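Side-chain contacts in 3-hydroxyacyl-CoA dehydrogenase (Burkholderia thailandensis, PDB 4XGN), which probably catalyses the NAD-dependent interconversion of 3-hydroxyacyl-CoA and 3-oxoacyl-CoA, as a member of the short-chain dehydrogenase family with a Rossmann fold: residues A[44-47]-A[48-51]; A[66-69]-A[70-73]. One frame throughout, in Å; residues are numbered along the deposited sequence.

Interaction 1: A[44-47]-A[48-51]; sequences DLNQ and DAGE. With NAD (nicotinamide-adenine-dinucleotide), chain I.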
# COMPACT_ATOMS: atom_id res chain seq x y z
N ASP A 44 13.78 13.81 -25.90
CA ASP A 44 13.42 14.94 -25.10
C ASP A 44 12.89 16.04 -25.99
O ASP A 44 13.16 16.03 -27.19
CB ASP A 44 14.68 15.44 -24.35
CG ASP A 44 14.38 16.25 -23.10
OD1 ASP A 44 13.84 17.39 -23.19
OD2 ASP A 44 14.73 15.75 -21.97
N LEU A 45 12.19 17.01 -25.39
CA LEU A 45 11.86 18.25 -26.09
C LEU A 45 13.06 19.19 -26.33
O LEU A 45 13.04 20.02 -27.28
CB LEU A 45 10.79 19.01 -25.32
CG LEU A 45 9.52 18.23 -24.99
CD1 LEU A 45 8.66 19.09 -24.06
CD2 LEU A 45 8.78 17.86 -26.28
N ASN A 46 14.08 19.08 -25.47
CA ASN A 46 15.13 20.08 -25.42
C ASN A 46 16.17 19.73 -26.47
O ASN A 46 17.02 18.88 -26.22
CB ASN A 46 15.78 20.12 -24.04
CG ASN A 46 16.71 21.28 -23.86
OD1 ASN A 46 17.32 21.76 -24.81
ND2 ASN A 46 16.90 21.70 -22.61
N GLN A 47 16.08 20.36 -27.64
CA GLN A 47 16.94 19.97 -28.79
C GLN A 47 18.41 20.28 -28.53
O GLN A 47 19.30 19.43 -28.74
CB GLN A 47 16.42 20.62 -30.09
CG GLN A 47 17.32 20.60 -31.30
CD GLN A 47 17.55 19.21 -31.88
OE1 GLN A 47 16.59 18.48 -32.20
NE2 GLN A 47 18.82 18.86 -32.10
N ASP A 48 18.67 21.49 -28.04
CA ASP A 48 20.06 21.93 -27.87
C ASP A 48 20.78 21.15 -26.79
O ASP A 48 21.86 20.63 -27.06
CB ASP A 48 20.15 23.43 -27.56
CG ASP A 48 19.89 24.30 -28.77
OD1 ASP A 48 19.85 23.86 -29.95
OD2 ASP A 48 19.81 25.53 -28.53
N ALA A 49 20.15 20.99 -25.61
CA ALA A 49 20.79 20.22 -24.53
C ALA A 49 20.84 18.70 -24.81
O ALA A 49 21.81 18.04 -24.45
CB ALA A 49 20.14 20.51 -23.19
N GLY A 50 19.82 18.17 -25.48
CA GLY A 50 19.76 16.76 -25.85
C GLY A 50 20.81 16.36 -26.86
O GLY A 50 21.47 15.35 -26.68
N GLU A 51 20.94 17.18 -27.91
CA GLU A 51 21.97 16.92 -28.94
C GLU A 51 23.36 17.01 -28.31
O GLU A 51 24.20 16.14 -28.55
CB GLU A 51 21.78 17.84 -30.14
CG GLU A 51 22.84 17.73 -31.21
CD GLU A 51 22.99 16.34 -31.85
OE1 GLU A 51 22.04 15.51 -31.73
OE2 GLU A 51 24.04 16.12 -32.54
PA NAD I . 13.94 17.77 -15.37
O1A NAD I . 12.99 18.90 -15.58
O2A NAD I . 15.36 18.11 -15.05
O5B NAD I . 13.92 16.76 -16.61
C5B NAD I . 12.71 16.42 -17.26
C4B NAD I . 12.98 16.27 -18.77
O4B NAD I . 11.78 15.96 -19.25
C3B NAD I . 13.38 17.62 -19.41
O3B NAD I . 14.60 17.61 -20.07
C2B NAD I . 12.14 17.85 -20.29
O2B NAD I . 12.46 18.75 -21.42
C1B NAD I . 11.66 16.65 -20.60
N9A NAD I . 10.28 16.66 -20.95
C8A NAD I . 9.23 17.35 -20.39
N7A NAD I . 8.09 17.12 -21.10
C5A NAD I . 8.45 16.28 -22.06
C6A NAD I . 7.72 15.70 -23.06
N6A NAD I . 6.34 15.88 -23.39
N1A NAD I . 8.33 14.86 -23.92
C2A NAD I . 9.67 14.59 -23.81
N3A NAD I . 10.41 15.16 -22.81
C4A NAD I . 9.77 16.01 -21.98
O3 NAD I . 13.26 17.05 -14.10
PN NAD I . 13.75 15.64 -13.45
O1N NAD I . 13.88 15.92 -11.98
O2N NAD I . 14.98 15.01 -14.09
O5D NAD I . 12.46 14.69 -13.68
C5D NAD I . 12.57 13.35 -14.16
C4D NAD I . 11.44 12.50 -13.74
O4D NAD I . 11.57 12.36 -12.39
C3D NAD I . 10.07 13.16 -13.99
O3D NAD I . 9.13 12.24 -14.36
C2D NAD I . 9.80 13.75 -12.58
O2D NAD I . 8.34 14.05 -12.40
C1D NAD I . 10.21 12.80 -11.76
N1N NAD I . 10.53 13.15 -10.38
C2N NAD I . 11.42 14.14 -10.03
C3N NAD I . 11.70 14.44 -8.71
C7N NAD I . 12.62 15.55 -8.29
O7N NAD I . 12.63 15.90 -7.13
N7N NAD I . 13.50 16.15 -9.23
C4N NAD I . 11.06 13.68 -7.71
C5N NAD I . 10.21 12.66 -8.05
C6N NAD I . 9.95 12.39 -9.38
O HOH W 1 19.79 16.54 -33.04

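Interaction 2: A[66-69]-A[70-73]; sequences VARE and EDAQ. With NAD (nicotinamide-adenine-dinucleotide), chain I.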
# COMPACT_ATOMS: atom_id res chain seq x y z
N VAL A 66 6.88 12.86 -25.82
CA VAL A 66 6.42 11.53 -25.46
C VAL A 66 4.91 11.33 -25.61
O VAL A 66 4.46 10.19 -25.67
CB VAL A 66 6.82 11.13 -23.99
CG1 VAL A 66 8.33 11.03 -23.85
CG2 VAL A 66 6.22 12.07 -22.98
N ALA A 67 4.14 12.40 -25.71
CA ALA A 67 2.71 12.30 -25.95
C ALA A 67 2.32 12.02 -27.39
O ALA A 67 1.14 11.77 -27.65
CB ALA A 67 1.96 13.52 -25.43
N ARG A 68 3.26 12.08 -28.31
CA ARG A 68 2.96 11.90 -29.74
C ARG A 68 3.35 10.51 -30.20
O ARG A 68 4.53 10.08 -29.97
CB ARG A 68 3.70 12.93 -30.60
CG ARG A 68 3.13 14.34 -30.50
CD ARG A 68 3.73 15.36 -31.50
NE ARG A 68 4.31 14.92 -32.83
CZ ARG A 68 3.67 14.98 -34.02
NH1 ARG A 68 2.44 15.39 -34.11
NH2 ARG A 68 4.26 14.55 -35.13
N GLU A 69 2.44 9.81 -30.87
CA GLU A 69 2.78 8.51 -31.42
C GLU A 69 3.99 8.56 -32.36
O GLU A 69 4.87 7.70 -32.30
CB GLU A 69 1.61 7.95 -32.22
CG GLU A 69 1.93 6.66 -32.94
CD GLU A 69 0.66 5.97 -33.35
OE1 GLU A 69 0.12 6.37 -34.38
OE2 GLU A 69 0.18 5.08 -32.63
N GLU A 70 4.00 9.53 -33.27
CA GLU A 70 5.12 9.57 -34.27
C GLU A 70 6.48 9.77 -33.61
O GLU A 70 7.47 9.23 -34.10
CB GLU A 70 4.88 10.58 -35.40
CG GLU A 70 3.77 10.13 -36.36
CD GLU A 70 2.36 10.39 -35.83
OE1 GLU A 70 2.24 10.94 -34.70
OE2 GLU A 70 1.36 10.08 -36.59
N ASP A 71 6.51 10.53 -32.51
CA ASP A 71 7.75 10.78 -31.80
C ASP A 71 8.24 9.54 -31.08
O ASP A 71 9.45 9.26 -31.07
CB ASP A 71 7.60 11.94 -30.84
CG ASP A 71 7.44 13.29 -31.57
OD1 ASP A 71 7.29 13.30 -32.82
OD2 ASP A 71 7.48 14.36 -30.93
N ALA A 72 7.32 8.84 -30.43
CA ALA A 72 7.67 7.56 -29.81
C ALA A 72 8.26 6.63 -30.85
O ALA A 72 9.29 5.97 -30.60
CB ALA A 72 6.45 6.90 -29.10
N GLN A 73 7.61 6.56 -32.00
CA GLN A 73 8.06 5.66 -33.08
C GLN A 73 9.45 6.02 -33.56
O GLN A 73 10.29 5.15 -33.74
CB GLN A 73 7.06 5.63 -34.23
CG GLN A 73 5.74 4.96 -33.86
CD GLN A 73 4.64 5.14 -34.90
OE1 GLN A 73 4.60 6.13 -35.67
NE2 GLN A 73 3.71 4.22 -34.90
PA NAD I . 13.94 17.77 -15.37
O1A NAD I . 12.99 18.90 -15.58
O2A NAD I . 15.36 18.11 -15.05
O5B NAD I . 13.92 16.76 -16.61
C5B NAD I . 12.71 16.42 -17.26
C4B NAD I . 12.98 16.27 -18.77
O4B NAD I . 11.78 15.96 -19.25
C3B NAD I . 13.38 17.62 -19.41
O3B NAD I . 14.60 17.61 -20.07
C2B NAD I . 12.14 17.85 -20.29
O2B NAD I . 12.46 18.75 -21.42
C1B NAD I . 11.66 16.65 -20.60
N9A NAD I . 10.28 16.66 -20.95
C8A NAD I . 9.23 17.35 -20.39
N7A NAD I . 8.09 17.12 -21.10
C5A NAD I . 8.45 16.28 -22.06
C6A NAD I . 7.72 15.70 -23.06
N6A NAD I . 6.34 15.88 -23.39
N1A NAD I . 8.33 14.86 -23.92
C2A NAD I . 9.67 14.59 -23.81
N3A NAD I . 10.41 15.16 -22.81
C4A NAD I . 9.77 16.01 -21.98
O3 NAD I . 13.26 17.05 -14.10
PN NAD I . 13.75 15.64 -13.45
O1N NAD I . 13.88 15.92 -11.98
O2N NAD I . 14.98 15.01 -14.09
O5D NAD I . 12.46 14.69 -13.68
C5D NAD I . 12.57 13.35 -14.16
C4D NAD I . 11.44 12.50 -13.74
O4D NAD I . 11.57 12.36 -12.39
C3D NAD I . 10.07 13.16 -13.99
O3D NAD I . 9.13 12.24 -14.36
C2D NAD I . 9.80 13.75 -12.58
O2D NAD I . 8.34 14.05 -12.40
C1D NAD I . 10.21 12.80 -11.76
N1N NAD I . 10.53 13.15 -10.38
C2N NAD I . 11.42 14.14 -10.03
C3N NAD I . 11.70 14.44 -8.71
C7N NAD I . 12.62 15.55 -8.29
O7N NAD I . 12.63 15.90 -7.13
N7N NAD I . 13.50 16.15 -9.23
C4N NAD I . 11.06 13.68 -7.71
C5N NAD I . 10.21 12.66 -8.05
C6N NAD I . 9.95 12.39 -9.38
O HOH W 2 7.62 14.96 -35.03
O HOH W 3 1.43 5.36 -36.85
O HOH W 4 -0.70 8.89 -35.56

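Interaction 1: A[44-47]-A[48-51]
The N-cap of helix 47-57, just past the end of strand 39-44, is made by Asn46, whose side chain bonds to the first turn at Ala49. Asn46 OD1 accepts from Ala49 N at 3.0 Å, and the N-H points well at it, yet the donor stands above the amide plane, 55° out of it. CG of Asn46 lies anti to its own backbone N (chi1 -171°), which swings the amide forward over the open end of the helix and lays it against the methyl of Ala49, with ND2 3.5 Å from CB. The main chain continues the turn: Asn46 O receives Gly50 N, and Gln47 O receives Glu51 N at 2.9 Å.

One turn apart, Gln47 and Glu51 run side by side, their amide and carboxylate planes 25° apart. Water 1 joins their ends, accepting from Gln47 NE2 at 2.7 Å and donating to Glu51 OE1 at 2.8 Å; Glu51 OE2 forms a salt bridge with Arg55.

Ahead of the cap, Asp44 opens an Asx turn, its OD1 accepting from Asn46 N on the anti side of the carboxylate. The same OD1 accepts from NAD O2B at 2.6 Å, while OD2 accepts from NAD O3B at 2.7 Å and also from Ala22 N. Leu45 adds a nonpolar contact to the adenine, with CD1 3.5 Å from C5A. An acidic residue at the end of the second strand, gripping both adenosine ribose hydroxyls, is characteristic of NAD-preferring Rossmann dehydrogenases.

Interaction 2: A[66-69]-A[70-73]
Arg68 O takes two backbone N-H groups of the first turn of helix 69-82: Ala72 N reaches it at 3.1 Å, nearly straight, whereas the bonds from Asp71 N and, outside the turn, Asn125 ND2 are weak. Arg68 holds the N-cap position, its side chain folded back toward Asp71.

With CG of Arg68 anti to its carbonyl carbon (chi1 -73°) and the chain bent at chi3, NE faces Asp71 OD1 at 3.4 Å, a weak bond within a salt bridge. Although OD1 comes in at the guanidinium edge, the two flat groups are turned 67° apart. Water 2 spans the pair, donating to Asp71 OD1 at 2.8 Å and accepting weakly from Arg68 NH2. Over one guanidinium face lies Glu70 OE1, close enough for the opposite charges probably to be felt, though no N-H points at it.

Gln73 brings its NE2 to 3.6 Å from CG of Glu69. Water 3 links Gln73 NE2 to Glu69 OE1, and water 4 donates to Glu69 OE1 and Glu70 OE2.

Before the cap, Val66 N gives a straight bond (171°) to NAD N1A at 3.1 Å. Helix 109-135 receives the turn through Ala72, which packs on Asn125 and Met126, and through the salt bridge from Glu69 OE2 to Arg128. Asp71 OD2 ties it back to Arg63 NH1 at the end of strand 60-63 and to Asp65 N in the loop after it.

Interactions 1 and 2 are both surface contacts at the N-terminal ends of helices that follow neighbouring parallel strands, 39-44 and 60-63; their centres lie 15 Å apart, and their nearest atoms, about 5 Å apart, do not touch. Both meet the adenosine half of NAD: interaction 1 holds the ribose by carboxylate oxygens and lays Leu45 on the adenine, while interaction 2 bonds the adenine edge through a backbone N. The helix starts differ too: 44-51 has a side-chain cap, whereas 66-73 carries an arginine at the corresponding position and relies more on charged pairs and water bridges.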